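Local coordinates for DNA-3-methyladenine glycosidase (Bacillus halodurans, PDB 2H56), which belongs to the HhH-GPD superfamily of base excision DNA repair proteins, whose largely helical fold is built around a helix-hairpin-helix motif, at residues Tyr15-Thr18 against Asp19-Glu22; Ala71-Gly74 against Arg75-Leu79; Gly102-Lys105 against Arg106-Glu109; Val167-Val170 against Gly171-Arg174; Lys188-Leu191 against Ile192-Lys196. All coordinates share one frame; numbering follows the deposited sequence.

Interaction 1 (Tyr15-Thr18 against Asp19-Glu22)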
loop_
_atom_site.group_PDB
_atom_site.type_symbol
_atom_site.label_atom_id
_atom_site.label_comp_id
_atom_site.label_asym_id
_atom_site.label_seq_id
_atom_site.Cartn_x
_atom_site.Cartn_y
_atom_site.Cartn_z
ATOM N N TYR A 15 14.333 -3.429 -4.335
ATOM C CA TYR A 15 14.227 -4.889 -4.545
ATOM C C TYR A 15 14.634 -5.734 -3.345
ATOM O O TYR A 15 15.564 -5.400 -2.626
ATOM C CB TYR A 15 15.065 -5.331 -5.748
ATOM C CG TYR A 15 14.605 -4.682 -7.012
ATOM C CD1 TYR A 15 13.636 -5.269 -7.792
ATOM C CD2 TYR A 15 15.110 -3.458 -7.401
ATOM C CE1 TYR A 15 13.190 -4.666 -8.940
ATOM C CE2 TYR A 15 14.681 -2.841 -8.555
ATOM C CZ TYR A 15 13.709 -3.446 -9.324
ATOM O OH TYR A 15 13.255 -2.832 -10.476
ATOM N N PHE A 16 13.930 -6.846 -3.150
ATOM C CA PHE A 16 14.252 -7.792 -2.099
ATOM C C PHE A 16 14.486 -9.153 -2.715
ATOM O O PHE A 16 13.571 -9.759 -3.291
ATOM C CB PHE A 16 13.100 -7.846 -1.085
ATOM C CG PHE A 16 12.951 -6.588 -0.292
ATOM C CD1 PHE A 16 13.757 -6.362 0.818
ATOM C CD2 PHE A 16 12.059 -5.632 -0.671
ATOM C CE1 PHE A 16 13.655 -5.207 1.533
ATOM C CE2 PHE A 16 11.941 -4.460 0.038
ATOM C CZ PHE A 16 12.741 -4.236 1.136
ATOM N N SER A 17 15.714 -9.641 -2.614
ATOM C CA SER A 17 16.053 -10.879 -3.274
ATOM C C SER A 17 15.728 -12.021 -2.318
ATOM O O SER A 17 15.447 -11.806 -1.155
ATOM C CB SER A 17 17.516 -10.886 -3.733
ATOM O OG SER A 17 18.292 -11.757 -2.942
ATOM N N THR A 18 15.750 -13.243 -2.819
ATOM C CA THR A 18 15.422 -14.392 -1.986
ATOM C C THR A 18 16.487 -14.615 -0.927
ATOM O O THR A 18 16.226 -15.344 0.009
ATOM C CB THR A 18 15.214 -15.666 -2.829
ATOM O OG1 THR A 18 16.430 -16.029 -3.495
ATOM C CG2 THR A 18 14.167 -15.403 -3.890
ATOM N N ASP A 19 17.666 -13.990 -1.052
ATOM C CA ASP A 19 18.664 -14.046 0.027
ATOM C C ASP A 19 18.906 -12.731 0.774
ATOM O O ASP A 19 19.907 -12.572 1.449
ATOM C CB ASP A 19 19.984 -14.587 -0.487
ATOM C CG ASP A 19 20.724 -13.623 -1.385
ATOM O OD1 ASP A 19 20.127 -12.652 -1.896
ATOM O OD2 ASP A 19 21.935 -13.866 -1.584
ATOM N N SER A 20 17.985 -11.787 0.652
ATOM C CA SER A 20 17.983 -10.611 1.502
ATOM C C SER A 20 17.827 -10.977 2.976
ATOM O O SER A 20 17.150 -11.939 3.302
ATOM C CB SER A 20 16.819 -9.707 1.115
ATOM O OG SER A 20 16.986 -9.233 -0.219
ATOM N N PRO A 21 18.425 -10.184 3.877
ATOM C CA PRO A 21 18.240 -10.436 5.294
ATOM C C PRO A 21 16.779 -10.261 5.745
ATOM O O PRO A 21 16.328 -10.919 6.668
ATOM C CB PRO A 21 19.171 -9.437 5.969
ATOM C CG PRO A 21 19.593 -8.497 4.945
ATOM C CD PRO A 21 19.278 -9.016 3.612
ATOM N N GLU A 22 16.020 -9.430 5.068
ATOM C CA GLU A 22 14.595 -9.325 5.386
ATOM C C GLU A 22 13.867 -10.624 5.021
ATOM O O GLU A 22 13.043 -11.123 5.771
ATOM C CB GLU A 22 13.966 -8.123 4.675
ATOM C CG GLU A 22 14.595 -6.784 5.072
ATOM C CD GLU A 22 15.800 -6.344 4.196
ATOM O OE1 GLU A 22 16.409 -7.178 3.516
ATOM O OE2 GLU A 22 16.137 -5.141 4.188
#

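Interaction 2 (Ala71-Gly74 against Arg75-Leu79)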
loop_
_atom_site.group_PDB
_atom_site.type_symbol
_atom_site.label_atom_id
_atom_site.label_comp_id
_atom_site.label_asym_id
_atom_site.label_seq_id
_atom_site.Cartn_x
_atom_site.Cartn_y
_atom_site.Cartn_z
ATOM N N ALA A 71 -6.137 9.870 -15.976
ATOM C CA ALA A 71 -6.701 10.999 -16.725
ATOM C C ALA A 71 -6.998 12.201 -15.809
ATOM O O ALA A 71 -6.634 13.330 -16.123
ATOM C CB ALA A 71 -7.977 10.559 -17.450
ATOM N N ILE A 72 -7.648 11.945 -14.674
ATOM C CA ILE A 72 -8.083 13.024 -13.792
ATOM C C ILE A 72 -6.888 13.672 -13.143
ATOM O O ILE A 72 -6.770 14.881 -13.083
ATOM C CB ILE A 72 -8.996 12.522 -12.705
ATOM C CG1 ILE A 72 -10.304 12.027 -13.320
ATOM C CG2 ILE A 72 -9.225 13.619 -11.673
ATOM C CD1 ILE A 72 -11.174 11.279 -12.341
ATOM N N TYR A 73 -5.976 12.851 -12.675
ATOM C CA TYR A 73 -4.778 13.373 -12.043
ATOM C C TYR A 73 -3.931 14.174 -13.038
ATOM O O TYR A 73 -3.372 15.203 -12.696
ATOM C CB TYR A 73 -3.962 12.243 -11.439
ATOM C CG TYR A 73 -2.821 12.760 -10.614
ATOM C CD1 TYR A 73 -2.982 13.025 -9.262
ATOM C CD2 TYR A 73 -1.593 13.011 -11.194
ATOM C CE1 TYR A 73 -1.951 13.500 -8.520
ATOM C CE2 TYR A 73 -0.564 13.490 -10.461
ATOM C CZ TYR A 73 -0.741 13.738 -9.132
ATOM O OH TYR A 73 0.291 14.247 -8.423
ATOM N N GLY A 74 -3.850 13.714 -14.276
ATOM C CA GLY A 74 -3.132 14.472 -15.303
ATOM C C GLY A 74 -3.649 15.887 -15.413
ATOM O O GLY A 74 -2.880 16.828 -15.580
ATOM N N ARG A 75 -4.964 16.040 -15.293
ATOM C CA ARG A 75 -5.570 17.341 -15.416
ATOM C C ARG A 75 -5.362 18.182 -14.161
ATOM O O ARG A 75 -5.266 19.394 -14.265
ATOM C CB ARG A 75 -7.047 17.215 -15.760
ATOM C CG ARG A 75 -7.300 16.773 -17.191
ATOM C CD ARG A 75 -8.752 16.895 -17.518
ATOM N NE ARG A 75 -9.620 15.949 -16.798
ATOM C CZ ARG A 75 -9.838 14.694 -17.192
ATOM N NH1 ARG A 75 -9.218 14.209 -18.264
ATOM N NH2 ARG A 75 -10.660 13.908 -16.514
ATOM N N VAL A 76 -5.269 17.564 -12.986
ATOM C CA VAL A 76 -4.948 18.321 -11.786
ATOM C C VAL A 76 -3.539 18.891 -11.924
ATOM O O VAL A 76 -3.295 20.087 -11.621
ATOM C CB VAL A 76 -5.062 17.502 -10.486
ATOM C CG1 VAL A 76 -4.797 18.391 -9.331
ATOM C CG2 VAL A 76 -6.447 16.853 -10.333
ATOM N N GLU A 77 -2.614 18.080 -12.444
ATOM C CA GLU A 77 -1.238 18.567 -12.606
ATOM C C GLU A 77 -1.223 19.826 -13.483
ATOM O O GLU A 77 -0.491 20.770 -13.181
ATOM C CB GLU A 77 -0.274 17.486 -13.125
ATOM C CG GLU A 77 -0.069 16.317 -12.130
ATOM C CD GLU A 77 1.317 15.616 -12.198
ATOM O OE1 GLU A 77 1.808 15.348 -13.322
ATOM O OE2 GLU A 77 1.892 15.311 -11.099
ATOM N N GLN A 78 -2.054 19.859 -14.533
ATOM C CA GLN A 78 -2.097 21.014 -15.421
ATOM C C GLN A 78 -2.614 22.239 -14.688
ATOM O O GLN A 78 -2.057 23.304 -14.831
ATOM C CB GLN A 78 -2.971 20.759 -16.630
ATOM C CG GLN A 78 -2.458 19.739 -17.608
ATOM C CD GLN A 78 -3.526 19.378 -18.647
ATOM O OE1 GLN A 78 -3.985 20.250 -19.379
ATOM N NE2 GLN A 78 -3.938 18.095 -18.696
ATOM N N LEU A 79 -3.659 22.084 -13.879
ATOM C CA LEU A 79 -4.174 23.191 -13.046
ATOM C C LEU A 79 -3.079 23.794 -12.198
ATOM O O LEU A 79 -2.946 24.986 -12.196
ATOM C CB LEU A 79 -5.333 22.741 -12.142
ATOM C CG LEU A 79 -6.577 22.335 -12.938
ATOM C CD1 LEU A 79 -7.664 21.700 -12.062
ATOM C CD2 LEU A 79 -7.076 23.545 -13.772
#

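Interaction 3 (Gly102-Lys105 against Arg106-Glu109)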
loop_
_atom_site.group_PDB
_atom_site.type_symbol
_atom_site.label_atom_id
_atom_site.label_comp_id
_atom_site.label_asym_id
_atom_site.label_seq_id
_atom_site.Cartn_x
_atom_site.Cartn_y
_atom_site.Cartn_z
ATOM N N GLY A 102 -12.848 16.755 -13.097
ATOM C CA GLY A 102 -13.362 15.420 -12.842
ATOM C C GLY A 102 -13.125 14.900 -11.444
ATOM O O GLY A 102 -13.429 13.743 -11.161
ATOM N N VAL A 103 -12.578 15.722 -10.556
ATOM C CA VAL A 103 -12.383 15.267 -9.177
ATOM C C VAL A 103 -13.702 15.371 -8.503
ATOM O O VAL A 103 -14.324 16.420 -8.561
ATOM C CB VAL A 103 -11.372 16.120 -8.376
ATOM C CG1 VAL A 103 -11.193 15.505 -6.990
ATOM C CG2 VAL A 103 -10.031 16.198 -9.103
ATOM N N SER A 104 -14.150 14.317 -7.844
ATOM C CA SER A 104 -15.520 14.347 -7.235
ATOM C C SER A 104 -15.565 15.325 -6.072
ATOM O O SER A 104 -14.527 15.733 -5.577
ATOM C CB SER A 104 -15.980 12.949 -6.818
ATOM O OG SER A 104 -15.422 12.561 -5.573
ATOM N N LYS A 105 -16.755 15.747 -5.676
ATOM C CA LYS A 105 -16.917 16.653 -4.518
ATOM C C LYS A 105 -16.396 16.035 -3.184
ATOM O O LYS A 105 -15.741 16.716 -2.378
ATOM C CB LYS A 105 -18.371 17.050 -4.375
ATOM C CG LYS A 105 -18.636 18.070 -3.315
ATOM C CD LYS A 105 -20.117 18.305 -3.171
ATOM C CE LYS A 105 -20.403 19.517 -2.315
ATOM N NZ LYS A 105 -21.589 20.272 -2.820
ATOM N N ARG A 106 -16.642 14.752 -2.963
ATOM C CA ARG A 106 -16.075 14.126 -1.787
ATOM C C ARG A 106 -14.537 14.106 -1.838
ATOM O O ARG A 106 -13.855 14.416 -0.851
ATOM C CB ARG A 106 -16.637 12.713 -1.587
ATOM C CG ARG A 106 -18.019 12.675 -0.885
ATOM C CD ARG A 106 -17.976 11.706 0.290
ATOM N NE ARG A 106 -19.306 11.365 0.765
ATOM C CZ ARG A 106 -20.153 10.547 0.140
ATOM N NH1 ARG A 106 -19.818 9.964 -1.013
ATOM N NH2 ARG A 106 -21.355 10.321 0.671
ATOM N N LYS A 107 -13.979 13.737 -2.976
ATOM C CA LYS A 107 -12.528 13.694 -3.062
ATOM C C LYS A 107 -11.899 15.089 -2.830
ATOM O O LYS A 107 -10.831 15.218 -2.253
ATOM C CB LYS A 107 -12.087 13.100 -4.386
ATOM C CG LYS A 107 -12.356 11.601 -4.512
ATOM C CD LYS A 107 -12.083 11.117 -5.949
ATOM C CE LYS A 107 -12.068 9.598 -6.060
ATOM N NZ LYS A 107 -11.907 9.175 -7.474
ATOM N N ILE A 108 -12.590 16.143 -3.234
ATOM C CA ILE A 108 -12.101 17.489 -2.976
ATOM C C ILE A 108 -12.030 17.788 -1.490
ATOM O O ILE A 108 -11.032 18.337 -1.038
ATOM C CB ILE A 108 -12.931 18.541 -3.696
ATOM C CG1 ILE A 108 -12.648 18.432 -5.207
ATOM C CG2 ILE A 108 -12.573 19.919 -3.149
ATOM C CD1 ILE A 108 -13.682 19.071 -6.067
ATOM N N GLU A 109 -13.060 17.404 -0.734
ATOM C CA GLU A 109 -13.023 17.556 0.703
ATOM C C GLU A 109 -11.828 16.771 1.303
ATOM O O GLU A 109 -11.104 17.291 2.166
ATOM C CB GLU A 109 -14.347 17.117 1.319
ATOM C CG GLU A 109 -14.373 17.114 2.882
ATOM C CD GLU A 109 -15.758 16.744 3.531
ATOM O OE1 GLU A 109 -16.729 16.439 2.787
ATOM O OE2 GLU A 109 -15.856 16.770 4.793
#

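Interaction 4 (Val167-Val170 against Gly171-Arg174)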
loop_
_atom_site.group_PDB
_atom_site.type_symbol
_atom_site.label_atom_id
_atom_site.label_comp_id
_atom_site.label_asym_id
_atom_site.label_seq_id
_atom_site.Cartn_x
_atom_site.Cartn_y
_atom_site.Cartn_z
ATOM N N VAL A 167 -4.341 -6.307 7.387
ATOM C CA VAL A 167 -5.236 -7.439 7.596
ATOM C C VAL A 167 -6.477 -7.376 6.718
ATOM O O VAL A 167 -7.022 -8.413 6.352
ATOM C CB VAL A 167 -5.588 -7.565 9.071
ATOM C CG1 VAL A 167 -6.842 -8.362 9.265
ATOM C CG2 VAL A 167 -4.391 -8.203 9.773
ATOM N N GLY A 168 -6.893 -6.172 6.336
ATOM C CA GLY A 168 -8.136 -6.012 5.569
ATOM C C GLY A 168 -7.980 -6.144 4.072
ATOM O O GLY A 168 -8.944 -6.058 3.365
ATOM N N ASP A 169 -6.769 -6.325 3.577
ATOM C CA ASP A 169 -6.558 -6.442 2.138
ATOM C C ASP A 169 -7.041 -7.796 1.587
ATOM O O ASP A 169 -6.483 -8.852 1.857
ATOM C CB ASP A 169 -5.079 -6.225 1.792
ATOM C CG ASP A 169 -4.846 -6.066 0.283
ATOM O OD1 ASP A 169 -5.002 -4.954 -0.272
ATOM O OD2 ASP A 169 -4.490 -7.068 -0.362
ATOM N N VAL A 170 -8.078 -7.740 0.776
ATOM C CA VAL A 170 -8.613 -8.915 0.096
ATOM C C VAL A 170 -7.553 -9.644 -0.745
ATOM O O VAL A 170 -7.669 -10.843 -1.017
ATOM C CB VAL A 170 -9.772 -8.490 -0.820
ATOM C CG1 VAL A 170 -10.180 -9.631 -1.736
ATOM C CG2 VAL A 170 -10.929 -7.998 0.028
ATOM N N GLY A 171 -6.528 -8.913 -1.167
ATOM C CA GLY A 171 -5.444 -9.496 -1.944
ATOM C C GLY A 171 -4.606 -10.355 -1.057
ATOM O O GLY A 171 -4.445 -11.547 -1.304
ATOM N N LEU A 172 -4.101 -9.758 0.011
ATOM C CA LEU A 172 -3.342 -10.496 1.002
ATOM C C LEU A 172 -4.146 -11.682 1.528
ATOM O O LEU A 172 -3.594 -12.748 1.736
ATOM C CB LEU A 172 -2.901 -9.564 2.135
ATOM C CG LEU A 172 -1.938 -8.452 1.671
ATOM C CD1 LEU A 172 -1.822 -7.372 2.716
ATOM C CD2 LEU A 172 -0.566 -9.028 1.336
ATOM N N GLN A 173 -5.447 -11.505 1.720
ATOM C CA GLN A 173 -6.303 -12.603 2.188
ATOM C C GLN A 173 -6.358 -13.769 1.204
ATOM O O GLN A 173 -6.245 -14.939 1.585
ATOM C CB GLN A 173 -7.717 -12.105 2.489
ATOM C CG GLN A 173 -7.833 -11.405 3.818
ATOM C CD GLN A 173 -9.202 -10.795 4.083
ATOM O OE1 GLN A 173 -10.196 -11.131 3.436
ATOM N NE2 GLN A 173 -9.252 -9.882 5.046
ATOM N N ARG A 174 -6.530 -13.448 -0.068
ATOM C CA ARG A 174 -6.487 -14.467 -1.106
ATOM C C ARG A 174 -5.152 -15.218 -1.088
ATOM O O ARG A 174 -5.131 -16.428 -1.252
ATOM C CB ARG A 174 -6.709 -13.835 -2.469
ATOM C CG ARG A 174 -6.601 -14.787 -3.652
ATOM C CD ARG A 174 -7.249 -14.173 -4.896
ATOM N NE ARG A 174 -6.710 -14.716 -6.142
ATOM C CZ ARG A 174 -7.221 -15.755 -6.809
ATOM N NH1 ARG A 174 -8.308 -16.389 -6.377
ATOM N NH2 ARG A 174 -6.652 -16.156 -7.940
#

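Interaction 5 (Lys188-Leu191 against Ile192-Lys196)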
loop_
_atom_site.group_PDB
_atom_site.type_symbol
_atom_site.label_atom_id
_atom_site.label_comp_id
_atom_site.label_asym_id
_atom_site.label_seq_id
_atom_site.Cartn_x
_atom_site.Cartn_y
_atom_site.Cartn_z
ATOM N N LYS A 188 -8.589 -13.659 6.466
ATOM C CA LYS A 188 -8.329 -12.677 7.514
ATOM C C LYS A 188 -7.625 -13.369 8.696
ATOM O O LYS A 188 -6.496 -13.016 9.064
ATOM C CB LYS A 188 -9.603 -11.947 7.958
ATOM C CG LYS A 188 -9.313 -10.607 8.623
ATOM C CD LYS A 188 -10.552 -9.822 9.059
ATOM C CE LYS A 188 -10.215 -8.806 10.201
ATOM N NZ LYS A 188 -10.710 -7.397 9.974
ATOM N N LYS A 189 -8.270 -14.385 9.253
ATOM C CA LYS A 189 -7.715 -15.100 10.387
ATOM C C LYS A 189 -6.349 -15.724 10.083
ATOM O O LYS A 189 -5.476 -15.752 10.958
ATOM C CB LYS A 189 -8.688 -16.182 10.839
ATOM C CG LYS A 189 -9.937 -15.693 11.594
ATOM C CD LYS A 189 -10.854 -16.870 11.878
ATOM C CE LYS A 189 -11.278 -16.948 13.347
ATOM N NZ LYS A 189 -12.358 -15.968 13.681
ATOM N N LEU A 190 -6.155 -16.237 8.862
ATOM C CA LEU A 190 -4.885 -16.906 8.504
ATOM C C LEU A 190 -3.782 -15.879 8.533
ATOM O O LEU A 190 -2.696 -16.101 9.064
ATOM C CB LEU A 190 -4.951 -17.546 7.113
ATOM C CG LEU A 190 -5.704 -18.877 7.006
ATOM C CD1 LEU A 190 -5.877 -19.320 5.552
ATOM C CD2 LEU A 190 -5.023 -19.965 7.808
ATOM N N LEU A 191 -4.096 -14.739 7.934
ATOM C CA LEU A 191 -3.178 -13.612 7.849
ATOM C C LEU A 191 -2.787 -13.061 9.237
ATOM O O LEU A 191 -1.616 -12.822 9.492
ATOM C CB LEU A 191 -3.831 -12.552 6.987
ATOM C CG LEU A 191 -3.051 -11.416 6.394
ATOM C CD1 LEU A 191 -1.732 -11.877 5.732
ATOM C CD2 LEU A 191 -3.993 -10.790 5.420
ATOM N N ILE A 192 -3.748 -12.894 10.145
ATOM C CA ILE A 192 -3.428 -12.472 11.508
ATOM C C ILE A 192 -2.521 -13.474 12.202
ATOM O O ILE A 192 -1.576 -13.090 12.884
ATOM C CB ILE A 192 -4.687 -12.298 12.382
ATOM C CG1 ILE A 192 -5.459 -11.042 11.953
ATOM C CG2 ILE A 192 -4.300 -12.239 13.885
ATOM C CD1 ILE A 192 -6.802 -10.896 12.606
ATOM N N TYR A 193 -2.810 -14.759 12.026
ATOM C CA TYR A 193 -2.101 -15.823 12.753
ATOM C C TYR A 193 -0.673 -15.979 12.230
ATOM O O TYR A 193 0.300 -15.845 12.988
ATOM C CB TYR A 193 -2.895 -17.110 12.624
ATOM C CG TYR A 193 -2.359 -18.301 13.358
ATOM C CD1 TYR A 193 -1.464 -19.169 12.739
ATOM C CD2 TYR A 193 -2.799 -18.618 14.645
ATOM C CE1 TYR A 193 -0.985 -20.300 13.386
ATOM C CE2 TYR A 193 -2.321 -19.767 15.308
ATOM C CZ TYR A 193 -1.408 -20.603 14.668
ATOM O OH TYR A 193 -0.907 -21.751 15.285
ATOM N N HIS A 194 -0.540 -16.198 10.931
ATOM C CA HIS A 194 0.756 -16.428 10.338
ATOM C C HIS A 194 1.615 -15.166 10.288
ATOM O O HIS A 194 2.848 -15.238 10.341
ATOM C CB HIS A 194 0.577 -17.028 8.954
ATOM C CG HIS A 194 0.130 -18.453 8.989
ATOM N ND1 HIS A 194 -1.199 -18.820 9.016
ATOM C CD2 HIS A 194 0.841 -19.600 9.039
ATOM C CE1 HIS A 194 -1.282 -20.136 9.074
ATOM N NE2 HIS A 194 -0.058 -20.631 9.082
ATOM N N GLY A 195 0.965 -14.017 10.219
ATOM C CA GLY A 195 1.664 -12.717 10.213
ATOM C C GLY A 195 2.595 -12.466 11.378
ATOM O O GLY A 195 3.603 -11.769 11.252
ATOM N N LYS A 196 2.261 -13.053 12.517
ATOM C CA LYS A 196 3.081 -12.945 13.708
ATOM C C LYS A 196 4.524 -13.431 13.491
ATOM O O LYS A 196 5.426 -12.944 14.165
ATOM C CB LYS A 196 2.397 -13.693 14.868
ATOM C CG LYS A 196 1.152 -12.980 15.457
ATOM C CD LYS A 196 0.292 -13.883 16.405
ATOM C CE LYS A 196 -0.984 -13.141 16.938
#

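Interaction 1 (Tyr15-Thr18 against Asp19-Glu22)
S17 and S20 hold each other across a type I beta turn that carries the chain from strand 13-16 into helix 21-27. S20 N donates to S17 O over 3.1 Å in a nearly straight bond (165°), although the donor stands well above the carbonyl plane. A second bond runs the other way: S17 N gives its hydrogen to S20 OG at 2.7 Å, with more bend (134°). S20 OG lies anti to its own carbonyl carbon (chi1 -64°), which swings it back over the turn to receive that N-H. S20 occupies the N-cap position, yet its hydroxyl makes no capping bond to the helix. The place of S17 OG is less sure in this model, and its link to D19 N is doubtful.

Next to the turn, the ring of F16 meets E22 edge-on. E22 CD lies near the ring plane, 3.6 Å from F16 CE1, and the carboxylate stands almost perpendicular to the ring. E22 OE2 has R14 as a long, weak ionic partner. The ring also packs on V43 and L45 of strand 43-46 and on V204 of helix 202-219, while the F16 backbone pairs with V43. The turn is closed by one backbone bond and one backbone-to-hydroxyl bond between the same two serines, so S20 OG is spent on the amide of S17, just after strand 13-16, and not on an amide of the helix.

Interaction 2 (Ala71-Gly74 against Arg75-Leu79)
R75 folds back along the helix surface over A71 and I72, one turn earlier. Its N donates to A71 O at 3.3 Å and only weakly to I72 O. The side chain bends at chi3 (-68°), which lays the guanidinium with one face over A71 O; the carbonyl sits above that plane and gets no bond from it. R75 NH2 comes to 3.7 Å from I72 CG1, the two chains crossing at a slant, while R75 NE donates to A101 O just beyond helix 95-100.

V76 N reaches I72 O at 3.1 Å. Its CG2 leans on the same oxygen and lies 4.5 Å from I72 CG2, so that these two methyls share one side of the helix. That side is the inner one: within the helical HhH-GPD fold, helix 66-80 turns I72 and V76 toward V103, and I72 also touches V60 of helix 51-61.

E77 N bonds Y73 O in regular helical fashion, at 3.0 Å. The ring of Y73 is carried over to E77 by a CG that stands opposite the backbone N (chi1 -172°). E77 OE2 approaches the ring at its edge, near the plane, with the carboxylate turned 46° from it. From Y73 OH the weak hydrogen bond to E77 OE2 measures 3.3 Å; the stronger partner of that hydroxyl is Q53 NE2, from helix 51-61.

Q78 N closes the next turn weakly on G74 O, and the side chain runs past the same carbonyl, Q78 CG lying 3.6 Å from G74 O.

Interaction 3 (Gly102-Lys105 against Arg106-Glu109)
K107 runs its side chain past S104, the residue that caps helix 105-119. Starting at the root, K107 CB lies 3.7 Å from V103 CG1 and a similar distance from S104 OG. K107 CG comes nearer to the serine hydroxyl, 3.4 Å from S104 OG, and K107 CD passes it at 3.7 Å, so three successive carbons of the lysine skirt one oxygen. From there the chain runs extended, leaving the cap behind, and K107 NZ donates to V60 O in the last turn of helix 51-61 and to Q62 O just after it. The lysine thus ties the beginning of one helix to the finish of another.

S104 OG is an N-cap acceptor: it takes the hydrogen of K107 N at 3.2 Å, almost straight at 166°. A chi1 of 80° puts the hydroxyl between the serine's own N and carbonyl carbon, facing the first helical turn. This cap follows closely on another helix signal. G102, with positive phi, ends helix 95-100 in a Schellman motif, so the HhH-GPD fold here joins two helices through a very short link.

V103, buried in that link, sets its CG1 3.7 Å from I108 CG1, while its other methyl, CG2, faces helix 66-80. I108 carries the apolar surface onward to L98 of helix 95-100, while I108 N bonds S104 O at 3.1 Å. One step along, E109 N donates to K105 O at 3.2 Å, and E109 OE2 makes a salt bridge with K144.

Interaction 4 (Val167-Val170 against Gly171-Arg174)
D169 turns its carboxylate back over the first turn of helix 170-180 and acts as its N-cap. With CG opposite the backbone N (chi1 -169°), D169 OD2 is brought in front of the first-turn amides: it accepts from L172 N at 2.7 Å through its anti lone pair, and weakly from G171 N at 2.9 Å. The same oxygen also takes W210 NE1, while D169 OD1 takes W149 NE1, so the buried carboxylate is gripped at both oxygens and its rotation is fixed from three helices.

L172 lies along the carboxylate's stem, its CD1 3.6 Å from D169 CB, and the rest of the side chain sinks between helices 187-195 and 202-219. Q173 leaves the helix at roughly a right angle to L172. Its N bonds D169 O at 2.9 Å, and its side chain runs extended beyond CG toward the loop ahead of the helix. There the bond lies close to the plane of the Q173 carboxamide and in the carbonyl plane of V167, which helps fix the rotation of the amide: Q173 NE2 meets V167 O at 3.0 Å with an N-H angle of 157°.

Interaction 5 (Lys188-Leu191 against Ile192-Lys196)
Helix 187-195 carries a doubly used acceptor where L190 meets H194: one carbonyl oxygen takes both the backbone and the side-chain N-H of the same histidine. H194 N donates to L190 O at 2.9 Å, close to straight (171°). H194 ND1 donates to L190 O as well, at 3.1 Å, with the oxygen lying in the imidazole plane. A chi1 of -73° folds the ring back along the helix to allow this, and the second bond holds its rotation. Beside it runs the L190 side chain, pointing the same way, with CD2 4.0 Å from H194 CE1.

In the HhH-GPD fold this helix follows directly on helix 170-180 and packs against it: H194 stacks with the ring of Y180, L190 touches A176, and buried L191 reaches L172. At its start, D186 OD1 accepts from K189 N.

I192 N bonds K188 O at 3.0 Å, and I192 CG1 rests 3.6 Å from the same K188 O. Y193 N reaches K189 O, while G195 N closes on L191 O at 2.9 Å.

How the interactions relate
The five contacts fall into two touching pairs and one separate turn. Interactions 2 and 3, with centres about 13 Å apart, meet where V103 packs on helix 66-80: I72 CG2 lies 3.7 Å from V103 CG2. Interactions 4 and 5 are closer still, about 10 Å between centres, and join consecutive helices through L172 CB and L191 CD2 at 3.7 Å, and the loop before helix 170-180 adds V167 against K188 and I192. The pairs sit well apart, about 39 Å from the centre of interaction 2 to that of interaction 5. Interaction 1 touches none of them, its centre about 22 Å from interaction 5, but helix 202-219 links it to interaction 4, contacting both F16 and L172.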